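Local structure of superoxide dismutase [Ni] (Streptomyces coelicolor, 1T6U) at residues 76-81 / 105-110. The protein catalyses the dismutation of superoxide to hydrogen peroxide and molecular oxygen, using a nickel ion as cofactor in a hollow homohexamer. The protein carries 1 engineered substitution. Numbering follows the deposited sequence.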
# COMPACT_ATOMS: atom_id res chain seq x y z
N GLN A 76 -5.85 -28.48 -0.05
CA GLN A 76 -6.23 -28.40 -1.46
C GLN A 76 -7.42 -27.49 -1.66
O GLN A 76 -7.48 -26.79 -2.70
CB GLN A 76 -6.54 -29.78 -2.04
CG GLN A 76 -6.73 -29.76 -3.54
CD GLN A 76 -5.48 -29.43 -4.31
OE1 GLN A 76 -4.42 -30.03 -4.11
NE2 GLN A 76 -5.57 -28.46 -5.23
N LEU A 77 -8.33 -27.45 -0.71
CA LEU A 77 -9.44 -26.52 -0.80
C LEU A 77 -8.94 -25.08 -0.82
O LEU A 77 -9.39 -24.28 -1.65
CB LEU A 77 -10.40 -26.75 0.36
CG LEU A 77 -11.50 -25.69 0.52
CD1 LEU A 77 -12.39 -25.70 -0.70
CD2 LEU A 77 -12.24 -26.03 1.81
N VAL A 78 -8.02 -24.73 0.07
CA VAL A 78 -7.54 -23.34 0.07
C VAL A 78 -6.83 -23.03 -1.25
O VAL A 78 -7.02 -21.97 -1.83
CB VAL A 78 -6.65 -23.08 1.29
CG1 VAL A 78 -5.96 -21.73 1.19
CG2 VAL A 78 -7.47 -23.18 2.59
N ASN A 79 -6.02 -23.99 -1.73
CA ASN A 79 -5.31 -23.79 -3.00
C ASN A 79 -6.29 -23.57 -4.15
O ASN A 79 -6.09 -22.65 -4.94
CB ASN A 79 -4.36 -24.92 -3.35
CG ASN A 79 -3.32 -24.53 -4.38
OD1 ASN A 79 -3.52 -24.76 -5.59
ND2 ASN A 79 -2.22 -23.95 -3.91
N ASP A 80 -7.34 -24.39 -4.21
CA ASP A 80 -8.38 -24.25 -5.22
C ASP A 80 -9.16 -22.92 -5.10
O ASP A 80 -9.55 -22.34 -6.12
CB ASP A 80 -9.38 -25.40 -5.11
CG ASP A 80 -8.79 -26.73 -5.52
OD1 ASP A 80 -7.67 -26.75 -6.06
OD2 ASP A 80 -9.41 -27.79 -5.33
N THR A 81 -9.36 -22.49 -3.87
CA THR A 81 -10.01 -21.20 -3.68
C THR A 81 -9.18 -20.08 -4.26
O THR A 81 -9.68 -19.17 -4.93
CB THR A 81 -10.21 -20.96 -2.17
OG1 THR A 81 -11.00 -22.02 -1.59
CG2 THR A 81 -10.98 -19.68 -1.90
N ALA A 105 -17.25 -20.45 0.81
CA ALA A 105 -18.30 -21.01 1.65
C ALA A 105 -17.94 -22.35 2.27
O ALA A 105 -18.28 -22.65 3.43
CB ALA A 105 -19.61 -21.12 0.85
N GLN A 106 -17.21 -23.18 1.52
CA GLN A 106 -16.66 -24.41 2.09
C GLN A 106 -15.62 -24.12 3.18
O GLN A 106 -15.66 -24.80 4.19
CB GLN A 106 -16.09 -25.30 0.99
CG GLN A 106 -17.05 -25.68 -0.11
CD GLN A 106 -16.46 -26.60 -1.16
OE1 GLN A 106 -15.66 -27.49 -0.83
NE2 GLN A 106 -16.79 -26.46 -2.44
N ILE A 107 -14.73 -23.18 2.98
CA ILE A 107 -13.78 -22.82 4.01
C ILE A 107 -14.53 -22.27 5.22
O ILE A 107 -14.19 -22.60 6.37
CB ILE A 107 -12.71 -21.81 3.54
CG1 ILE A 107 -11.81 -22.31 2.40
CG2 ILE A 107 -11.87 -21.38 4.74
CD1 ILE A 107 -10.91 -21.26 1.80
N ASP A 108 -15.55 -21.47 5.02
CA ASP A 108 -16.31 -20.89 6.13
C ASP A 108 -16.98 -21.98 6.94
O ASP A 108 -16.99 -21.95 8.16
CB ASP A 108 -17.32 -19.89 5.56
CG ASP A 108 -18.18 -19.24 6.61
OD1 ASP A 108 -17.76 -18.19 7.11
OD2 ASP A 108 -19.24 -19.85 6.89
N LYS A 109 -17.49 -23.00 6.28
CA LYS A 109 -18.16 -24.09 7.00
C LYS A 109 -17.18 -24.78 7.95
O LYS A 109 -17.46 -25.05 9.12
CB LYS A 109 -18.77 -25.07 6.01
CG LYS A 109 -19.48 -26.26 6.68
CD LYS A 109 -19.98 -27.29 5.65
CE LYS A 109 -20.61 -28.52 6.27
NZ LYS A 109 -21.01 -29.60 5.29
N ILE A 110 -15.98 -25.08 7.47
CA ILE A 110 -14.90 -25.69 8.29
C ILE A 110 -14.46 -24.76 9.42
O ILE A 110 -14.38 -25.13 10.59
CB ILE A 110 -13.76 -26.12 7.36
CG1 ILE A 110 -14.22 -27.25 6.39
CG2 ILE A 110 -12.51 -26.52 8.09
CD1 ILE A 110 -13.17 -27.65 5.38
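The carbonyl oxygen of Leu77, gripped by two donors of Thr81, shows how a polar side chain can be built into an apolar interface, for both residues also touch Ile107 of the facing helix. Leu77 O accepts the backbone N-H of Thr81, one turn on, and a 2.8 Å bond from Thr81 OG1, which approaches from above the carbonyl plane by 40°. With OG1 beside its own backbone N (chi1 -58°), the hydroxyl is folded back onto its helix while it still faces the other one: between the two helices Ile107 CD1 comes tip to tip with it, 3.5 Å from OG1, in a contact without a hydrogen bond. A valine in place of Thr81 would probably deprive Leu77 O of its second donor and lose the bond that holds the rotation of the side chain against Ile107.

Leu77 carries much of the remaining packing. Its CG lies anti to the backbone N (chi1 171°). CD2 rests on Ile107 CG1 at 3.8 Å and touches Ile110 CD1 at 4.0 Å, while CD1 comes nearest to the amide oxygen OE1 of Gln106 at the exposed margin. Val78 CG2 reaches Ile107 CD1, the two side chains crossing at about a right angle.

The contact joins helices 74-89 and 94-115 of the four-helix bundle; the axes of the two segments run roughly antiparallel and approach to 10.3 Å at their closest. Val55 of helix 34-62 touches Val78, Thr81 and Ile107, while Trp59 of a second subunit packs on Val78.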